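Local coordinates for PixA inclusion body protein (Burkholderia cenocepacia, PDB 4LZK), which is of unknown function but belongs to the PixA family of inclusion body proteins, whose members probably accumulate in the cell as protein inclusions, at residues M85-S88 against L89-S93; A124-A127 against A128-P131; T28-I31 against K32-P36. All blocks are in the same frame, centred on the assembly; numbering follows the deposited sequence.

Contact 1 (M85-S88 against L89-S93); sequences MGTS and LADNS
Ser-88 and Asn-92 join the end of strand 81-88 to the two tight turns that follow it, a type I turn from Ser-88 to Asp-91 and a type I' turn from Ala-90 to Ser-93. Among the bonds made by side chains, Ser-88 OG accepts from Asn-92 N at 2.9 Å with a fairly straight N-H (158°), and from Ala-90 N more weakly. A chi1 of 78° sets OG between the backbone N and carbonyl carbon of Ser-88, where the amides of Ala-90 and Asn-92 can both reach it. In return, Asn-92 OD1 comes within 2.9 Å of Ser-88 N, a weak and bent bond, while its stronger partner is Ala-97 N.

Backbone bonds close both turns. Asp-91 N donates to Ser-88 O at 2.9 Å, and Ala-90 O receives both Ser-93 N at 3.0 Å and Ser-93 OG at 2.7 Å, the hydroxyl lying in the carbonyl plane.

Beside these, Thr-87 OG1 donates to Asp-91 OD1. This bond is less certain, because the same carboxylate oxygen lies too close to Asp-91 of a second subunit. Thr-87 itself packs on Asp-91 of that subunit and on Val-25 of strand 19-26.

The chemistry implies that the serine hydroxyl, by drawing two amides of the turns onto one oxygen, ties the chain back to the strand end, while Asn-92 OD1 carries the link on to Ala-97 N at the start of the next strand.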
HETATM    1  N   MSE C  85      19.557 -12.038   0.388  1.00 10.84           N
HETATM    2  CA  MSE C  85      19.837 -12.612   1.721  1.00 12.39           C
HETATM    3  C   MSE C  85      18.576 -12.813   2.464  1.00 12.38           C
HETATM    4  O   MSE C  85      17.563 -12.204   2.138  1.00 12.66           O
HETATM    5  CB  MSE C  85      20.781 -11.690   2.532  1.00 12.83           C
HETATM    6  CG  MSE C  85      22.007 -11.334   1.771  1.00 15.73           C
HETATM    7 SE   MSE C  85      23.327 -10.259   2.794  0.66 18.82          SE
HETATM    8  CE  MSE C  85      23.781 -11.624   4.108  1.00 15.51           C
ATOM      9  N   GLY C  86      18.610 -13.694   3.501  1.00 12.66           N
ATOM     10  CA  GLY C  86      17.411 -14.001   4.257  1.00 11.55           C
ATOM     11  C   GLY C  86      17.701 -13.960   5.748  1.00 12.29           C
ATOM     12  O   GLY C  86      18.790 -14.319   6.193  1.00 12.13           O
ATOM     13  N   THR C  87      16.726 -13.577   6.526  1.00 11.49           N
ATOM     14  CA  THR C  87      16.904 -13.564   7.943  1.00 14.73           C
ATOM     15  C   THR C  87      15.563 -13.599   8.633  1.00 14.99           C
ATOM     16  O   THR C  87      14.523 -13.443   7.993  1.00 14.51           O
ATOM     17  CB  THR C  87      17.663 -12.288   8.365  1.00 15.87           C
ATOM     18  OG1 THR C  87      18.129 -12.427   9.732  1.00 15.80           O
ATOM     19  CG2 THR C  87      16.795 -10.977   8.217  1.00 15.07           C
ATOM     20  N   SER C  88      15.543 -13.744   9.959  1.00 15.53           N
ATOM     21  CA  SER C  88      14.251 -13.773  10.626  1.00 14.66           C
ATOM     22  C   SER C  88      13.900 -12.389  11.119  1.00 14.02           C
ATOM     23  O   SER C  88      14.712 -11.408  10.971  1.00 12.97           O
ATOM     24  CB  SER C  88      14.366 -14.821  11.759  1.00 14.48           C
ATOM     25  OG  SER C  88      15.082 -14.186  12.817  1.00 14.62           O
ATOM     26  N   LEU C  89      12.754 -12.287  11.759  1.00 14.45           N
ATOM     27  CA  LEU C  89      12.297 -11.056  12.364  1.00 14.34           C
ATOM     28  C   LEU C  89      13.173 -10.651  13.546  1.00 14.47           C
ATOM     29  O   LEU C  89      13.218  -9.464  13.901  1.00 14.39           O
ATOM     30  CB  LEU C  89      10.823 -11.121  12.784  1.00 13.96           C
ATOM     31  CG  LEU C  89       9.814 -10.935  11.633  1.00 15.35           C
ATOM     32  CD1 LEU C  89       8.427 -11.471  12.012  1.00 16.82           C
ATOM     33  CD2 LEU C  89       9.792  -9.405  11.301  1.00 14.01           C
ATOM     34  N   ALA C  90      13.869 -11.615  14.139  1.00 12.12           N
ATOM     35  CA  ALA C  90      14.883 -11.254  15.124  1.00 13.17           C
ATOM     36  C   ALA C  90      16.262 -11.410  14.577  1.00 12.81           C
ATOM     37  O   ALA C  90      17.200 -11.750  15.291  1.00 14.25           O
ATOM     38  CB  ALA C  90      14.697 -11.987  16.429  1.00 13.00           C
ATOM     39  N   ASP C  91      16.390 -11.167  13.275  1.00 12.26           N
ATOM     40  CA  ASP C  91      17.679 -11.120  12.588  1.00 14.69           C
ATOM     41  C   ASP C  91      18.543 -12.343  12.781  1.00 14.27           C
ATOM     42  O   ASP C  91      19.785 -12.232  12.912  1.00 14.33           O
ATOM     43  CB  ASP C  91      18.459  -9.848  12.964  1.00 17.66           C
ATOM     44  CG  ASP C  91      19.484  -9.492  11.910  1.00 19.10           C
ATOM     45  OD1 ASP C  91      19.317  -9.958  10.752  1.00 18.64           O
ATOM     46  OD2 ASP C  91      20.440  -8.762  12.198  1.00 22.17           O
ATOM     47  N   ASN C  92      17.898 -13.522  12.795  1.00 13.80           N
ATOM     48  CA  ASN C  92      18.613 -14.815  12.989  1.00 13.61           C
ATOM     49  C   ASN C  92      19.383 -14.890  14.311  1.00 14.52           C
ATOM     50  O   ASN C  92      20.360 -15.661  14.427  1.00 15.45           O
ATOM     51  CB  ASN C  92      19.541 -15.119  11.825  1.00 13.28           C
ATOM     52  CG  ASN C  92      18.786 -15.588  10.593  1.00 12.80           C
ATOM     53  OD1 ASN C  92      17.580 -15.704  10.593  1.00 14.58           O
ATOM     54  ND2 ASN C  92      19.512 -15.815   9.508  1.00 15.03           N
ATOM     55  N   SER C  93      18.927 -14.147  15.292  1.00 14.68           N
ATOM     56  CA  SER C  93      19.553 -14.162  16.651  1.00 18.20           C
ATOM     57  C   SER C  93      19.041 -15.370  17.512  1.00 20.15           C
ATOM     58  O   SER C  93      19.660 -15.738  18.452  1.00 25.55           O
ATOM     59  CB  SER C  93      19.292 -12.852  17.375  1.00 15.95           C
ATOM     60  OG  SER C  93      17.942 -12.683  17.673  1.00 16.41           O
TER

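Contact 2 (A124-A127 against A128-P131); sequences AASA and AETP
Ser-126 and Glu-129 face each other across a single turn of 3-10 helix in the long loop between strands 115-120 and 142-149. Their side chains meet at one carboxylate oxygen: Ser-126 OG donates to Glu-129 OE2 at 2.8 Å, and OE2 receives it on its anti lone pair, the one directed away from OE1. Ser-126 N points to the same oxygen over a longer, weak bond of 3.4 Å. A water accepts from Ser-126 N at 3.1 Å and lies unusually close to Glu-129 OE2, which makes its exact place less sure.

The glutamate gets there by starting with CG beside its own backbone N (chi1 -80°) and running extended to the carboxylate, which carries the chain back over the start of the turn. Glu-129 CB rests 4.1 Å from Ala-125 CB. The other carboxylate oxygen is held from outside, OE1 accepting from Leu-174 N of a second subunit; with the bonds to OE2, this would limit the rotation of the carboxylate, and it makes the loop part of an intersubunit contact.

Behind the side chains stands the backbone that sets their spacing. Glu-129 N donates to Ser-126 O, and Thr-130 N to Ala-127 O, at 3.1 and 3.0 Å respectively, the i to i+3 pattern of a 3-10 turn. Tyr-165 of the second subunit adds a hydrogen bond to Glu-129 O and packs on Ala-125 and Thr-130, and backbone bonds from Ala-127 and Thr-130 lead to a third subunit.

At the far end of the turn, Thr-130 OG1 donates to Ser-126 O at 2.9 Å, so that this carbonyl oxygen is gripped from opposite faces of its plane, by the threonine hydroxyl and by Glu-129 N.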
ATOM      1  N   ALA C 124      35.503  -5.125  14.547  1.00 39.86           N
ATOM      2  CA  ALA C 124      34.778  -4.028  15.117  1.00 34.11           C
ATOM      3  C   ALA C 124      35.459  -2.671  14.804  1.00 31.15           C
ATOM      4  O   ALA C 124      36.628  -2.587  14.350  1.00 26.04           O
ATOM      5  CB  ALA C 124      34.570  -4.246  16.582  1.00 38.35           C
ATOM      6  N   ALA C 125      34.700  -1.603  14.999  1.00 23.56           N
ATOM      7  CA  ALA C 125      35.237  -0.260  14.849  1.00 21.09           C
ATOM      8  C   ALA C 125      36.043   0.082  16.148  1.00 22.91           C
ATOM      9  O   ALA C 125      35.927  -0.631  17.137  1.00 22.42           O
ATOM     10  CB  ALA C 125      34.109   0.697  14.568  1.00 19.73           C
ATOM     11  N   SER C 126      36.869   1.121  16.159  1.00 21.62           N
ATOM     12  CA  SER C 126      37.647   1.418  17.399  1.00 21.45           C
ATOM     13  C   SER C 126      36.664   1.780  18.490  1.00 20.94           C
ATOM     14  O   SER C 126      35.457   2.076  18.218  1.00 18.37           O
ATOM     15  CB  SER C 126      38.594   2.552  17.161  1.00 23.11           C
ATOM     16  OG  SER C 126      37.854   3.757  16.921  1.00 24.05           O
ATOM     17  N   ALA C 127      37.149   1.818  19.733  1.00 17.88           N
ATOM     18  CA  ALA C 127      36.282   2.118  20.860  1.00 17.45           C
ATOM     19  C   ALA C 127      35.717   3.564  20.731  1.00 15.76           C
ATOM     20  O   ALA C 127      34.556   3.869  21.120  1.00 17.16           O
ATOM     21  CB  ALA C 127      37.095   1.939  22.179  1.00 18.62           C
ATOM     22  N   ALA C 128      36.552   4.463  20.163  1.00 15.84           N
ATOM     23  CA  ALA C 128      36.212   5.893  20.055  1.00 15.41           C
ATOM     24  C   ALA C 128      34.986   6.108  19.131  1.00 17.31           C
ATOM     25  O   ALA C 128      34.312   7.149  19.206  1.00 16.98           O
ATOM     26  CB  ALA C 128      37.410   6.642  19.484  1.00 16.89           C
ATOM     27  N   GLU C 129      34.801   5.138  18.247  1.00 15.91           N
ATOM     28  CA  GLU C 129      33.764   5.098  17.218  1.00 18.55           C
ATOM     29  C   GLU C 129      32.556   4.196  17.645  1.00 18.12           C
ATOM     30  O   GLU C 129      31.701   3.903  16.832  1.00 17.53           O
ATOM     31  CB  GLU C 129      34.372   4.512  15.956  1.00 18.24           C
ATOM     32  CG  GLU C 129      35.204   5.473  15.109  1.00 23.36           C
ATOM     33  CD  GLU C 129      35.946   4.712  13.998  1.00 26.54           C
ATOM     34  OE1 GLU C 129      35.488   4.722  12.838  1.00 23.27           O
ATOM     35  OE2 GLU C 129      36.937   3.969  14.316  1.00 34.56           O
ATOM     36  N   THR C 130      32.568   3.631  18.850  1.00 18.20           N
ATOM     37  CA  THR C 130      31.511   2.704  19.251  1.00 19.83           C
ATOM     38  C   THR C 130      30.863   3.209  20.532  1.00 19.07           C
ATOM     39  O   THR C 130      31.536   3.299  21.582  1.00 18.10           O
ATOM     40  CB  THR C 130      32.033   1.264  19.474  1.00 22.35           C
ATOM     41  OG1 THR C 130      32.795   0.860  18.332  1.00 25.27           O
ATOM     42  CG2 THR C 130      30.878   0.242  19.674  1.00 24.40           C
ATOM     43  N   PRO C 131      29.591   3.616  20.466  1.00 18.96           N
ATOM     44  CA  PRO C 131      28.885   3.805  21.737  1.00 19.17           C
ATOM     45  C   PRO C 131      28.968   2.580  22.658  1.00 23.15           C
ATOM     46  O   PRO C 131      28.765   1.446  22.235  1.00 20.32           O
ATOM     47  CB  PRO C 131      27.437   4.056  21.302  1.00 19.43           C
ATOM     48  CG  PRO C 131      27.595   4.699  19.943  1.00 18.27           C
ATOM     49  CD  PRO C 131      28.800   4.101  19.305  1.00 18.12           C
TER
HETATM   50  O   HOH W   1      37.382   1.787  13.190  1.00 33.45           O

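Contact 3 (T28-I31 against K32-P36); sequences TNYI and KRSHP
Tyr-30 O is held twice by Ser-34, by its amide Ser-34 N at 2.9 Å and by its hydroxyl Ser-34 OG, also at 2.9 Å. The amide completes an ordinary i to i+4 helical bond and the hydroxyl adds a second, approaching from above the carbonyl plane. A serine chi1 of 62° turns OG back toward the preceding turn. Ser-34 OG also lies over the centre of the Tyr-30 ring, 3.9 Å above its plane, and the serine is thus packed between the ring and the backbone.

Arg-33 takes another side of the tyrosine. Asn-29 O sits over the centre of one face of the Arg-33 guanidinium, 3.4 Å from its plane, and NH2 comes to the edge of the Tyr-30 ring; the ring and guanidinium planes are 44° apart. Bent at chi3, the arginine folds back along the helix surface. Asn-29 and Lys-32 run side by side, with only a weak bond from Lys-32 NZ to Asn-29 OD1 at 3.4 Å; the ammonium also forms a salt bridge to Asp-95, its stronger partner.

The helix ends as His-35 leaves helical geometry, yet His-35 N still donates to Ile-31 O at 2.7 Å. The imidazole meets that carbonyl oxygen with its edge, in the ring plane.

At the opposite end, Thr-28 OG1 also binds Asp-95. Tyr-30 OH is hydrogen-bonded to Tyr-30 OH of a fourth subunit. Helix 28-34, which follows closely on strand 19-26, lies against the sheet that holds strands 154-167 and 172-186: Thr-28 and Ile-31 pack on Leu-164 of strand 154-167, while Ile-31 touches Phe-178 and Lys-32 touches Phe-175 of strand 172-186.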
ATOM      1  N   THR C  28       9.363 -16.561  11.362  1.00 15.94           N
ATOM      2  CA  THR C  28       9.633 -17.926  11.697  1.00 16.80           C
ATOM      3  C   THR C  28       8.624 -18.445  12.711  1.00 16.85           C
ATOM      4  O   THR C  28       8.264 -19.594  12.677  1.00 22.77           O
ATOM      5  CB  THR C  28      11.105 -18.152  12.140  1.00 17.49           C
ATOM      6  OG1 THR C  28      11.450 -17.272  13.224  1.00 17.42           O
ATOM      7  CG2 THR C  28      12.016 -17.977  10.963  1.00 18.31           C
ATOM      8  N   ASN C  29       8.158 -17.593  13.636  1.00 19.81           N
ATOM      9  CA  ASN C  29       7.101 -18.001  14.579  1.00 19.28           C
ATOM     10  C   ASN C  29       5.804 -18.381  13.882  1.00 19.58           C
ATOM     11  O   ASN C  29       5.131 -19.335  14.255  1.00 18.53           O
ATOM     12  CB  ASN C  29       6.873 -16.937  15.621  1.00 22.28           C
ATOM     13  CG  ASN C  29       8.034 -16.873  16.629  1.00 29.03           C
ATOM     14  OD1 ASN C  29       8.761 -17.847  16.800  1.00 28.04           O
ATOM     15  ND2 ASN C  29       8.217 -15.722  17.267  1.00 32.70           N
ATOM     16  N   TYR C  30       5.443 -17.640  12.868  1.00 17.13           N
ATOM     17  CA  TYR C  30       4.287 -17.954  12.098  1.00 22.09           C
ATOM     18  C   TYR C  30       4.432 -19.302  11.379  1.00 23.10           C
ATOM     19  O   TYR C  30       3.482 -20.151  11.378  1.00 22.41           O
ATOM     20  CB  TYR C  30       4.008 -16.847  11.093  1.00 26.63           C
ATOM     21  CG  TYR C  30       2.816 -17.213  10.268  1.00 38.32           C
ATOM     22  CD1 TYR C  30       1.663 -17.674  10.896  1.00 43.49           C
ATOM     23  CD2 TYR C  30       2.845 -17.192   8.873  1.00 42.71           C
ATOM     24  CE1 TYR C  30       0.570 -18.069  10.170  1.00 51.01           C
ATOM     25  CE2 TYR C  30       1.747 -17.575   8.142  1.00 51.69           C
ATOM     26  CZ  TYR C  30       0.604 -18.008   8.799  1.00 57.49           C
ATOM     27  OH  TYR C  30      -0.526 -18.402   8.112  1.00 71.87           O
ATOM     28  N   ILE C  31       5.603 -19.538  10.777  1.00 19.39           N
ATOM     29  CA  ILE C  31       5.863 -20.794  10.099  1.00 21.77           C
ATOM     30  C   ILE C  31       5.741 -21.986  11.045  1.00 19.16           C
ATOM     31  O   ILE C  31       5.140 -23.015  10.742  1.00 20.66           O
ATOM     32  CB  ILE C  31       7.331 -20.853   9.547  1.00 22.20           C
ATOM     33  CG1 ILE C  31       7.628 -19.695   8.598  1.00 28.34           C
ATOM     34  CG2 ILE C  31       7.579 -22.126   8.807  1.00 22.02           C
ATOM     35  CD1 ILE C  31       6.554 -19.447   7.689  1.00 28.11           C
ATOM     36  N   LYS C  32       6.357 -21.857  12.182  1.00 18.18           N
ATOM     37  CA  LYS C  32       6.406 -22.958  13.132  1.00 20.35           C
ATOM     38  C   LYS C  32       4.990 -23.306  13.615  1.00 23.90           C
ATOM     39  O   LYS C  32       4.678 -24.491  13.791  1.00 24.79           O
ATOM     40  CB  LYS C  32       7.320 -22.593  14.340  1.00 21.41           C
ATOM     41  CG  LYS C  32       8.784 -22.780  14.041  1.00 23.44           C
ATOM     42  CD  LYS C  32       9.720 -22.539  15.251  1.00 25.79           C
ATOM     43  CE  LYS C  32       9.374 -21.279  15.974  1.00 26.00           C
ATOM     44  NZ  LYS C  32      10.346 -20.884  17.065  1.00 31.55           N
ATOM     45  N   ARG C  33       4.149 -22.296  13.814  1.00 23.99           N
ATOM     46  CA  ARG C  33       2.739 -22.529  14.174  1.00 26.70           C
ATOM     47  C   ARG C  33       1.922 -23.120  13.017  1.00 26.36           C
ATOM     48  O   ARG C  33       1.066 -23.968  13.207  1.00 25.28           O
ATOM     49  CB  ARG C  33       2.036 -21.228  14.618  1.00 27.36           C
ATOM     50  CG  ARG C  33       2.482 -20.691  15.970  1.00 32.29           C
ATOM     51  CD  ARG C  33       1.589 -19.544  16.420  1.00 33.17           C
ATOM     52  NE  ARG C  33       1.688 -18.432  15.491  1.00 37.68           N
ATOM     53  CZ  ARG C  33       2.528 -17.406  15.585  1.00 36.56           C
ATOM     54  NH1 ARG C  33       3.414 -17.339  16.586  1.00 37.29           N
ATOM     55  NH2 ARG C  33       2.479 -16.460  14.661  1.00 32.75           N
ATOM     56  N   SER C  34       2.136 -22.637  11.824  1.00 21.30           N
ATOM     57  CA  SER C  34       1.286 -23.099  10.714  1.00 24.02           C
ATOM     58  C   SER C  34       1.813 -24.364  10.003  1.00 22.74           C
ATOM     59  O   SER C  34       1.049 -24.988   9.274  1.00 21.91           O
ATOM     60  CB  SER C  34       1.027 -21.956   9.723  1.00 23.95           C
ATOM     61  OG  SER C  34       2.263 -21.556   9.174  1.00 29.15           O
ATOM     62  N   HIS C  35       3.096 -24.711  10.193  1.00 20.83           N
ATOM     63  CA  HIS C  35       3.733 -25.873   9.594  1.00 21.06           C
ATOM     64  C   HIS C  35       4.465 -26.701  10.583  1.00 21.35           C
ATOM     65  O   HIS C  35       5.695 -26.811  10.507  1.00 21.92           O
ATOM     66  CB  HIS C  35       4.708 -25.455   8.464  1.00 20.54           C
ATOM     67  CG  HIS C  35       4.014 -24.762   7.350  1.00 21.49           C
ATOM     68  ND1 HIS C  35       3.791 -23.407   7.358  1.00 24.95           N
ATOM     69  CD2 HIS C  35       3.412 -25.242   6.246  1.00 21.83           C
ATOM     70  CE1 HIS C  35       3.124 -23.071   6.264  1.00 25.29           C
ATOM     71  NE2 HIS C  35       2.880 -24.166   5.569  1.00 24.99           N
ATOM     72  N   PRO C  36       3.733 -27.327  11.499  1.00 23.45           N
ATOM     73  CA  PRO C  36       4.409 -27.983  12.630  1.00 26.19           C
ATOM     74  C   PRO C  36       5.105 -29.261  12.259  1.00 26.48           C
ATOM     75  O   PRO C  36       5.902 -29.759  13.067  1.00 24.25           O
ATOM     76  CB  PRO C  36       3.277 -28.288  13.614  1.00 26.51           C
ATOM     77  CG  PRO C  36       2.050 -27.632  13.045  1.00 29.42           C
ATOM     78  CD  PRO C  36       2.274 -27.424  11.595  1.00 26.22           C
TER

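In the fold
Contacts 1 and 3 are neighbours in the fold, with centres 15 Å apart, and meet where Ser-88 CB packs on Thr-28 CG2 at 4.0 Å. This is where the end of strand 81-88 comes up against the start of the helix that follows its partner, strand 19-26. Contact 2 stands apart on a projecting loop, its centre 24 Å from that of contact 1 and 38 Å from that of contact 3; the nearest atoms of contacts 2 and 3 are about 27 Å apart. Contacts 1 and 2, separate within the chain, both border the second subunit, and Asn-29 of contact 3 packs on Gln-21 of a second subunit.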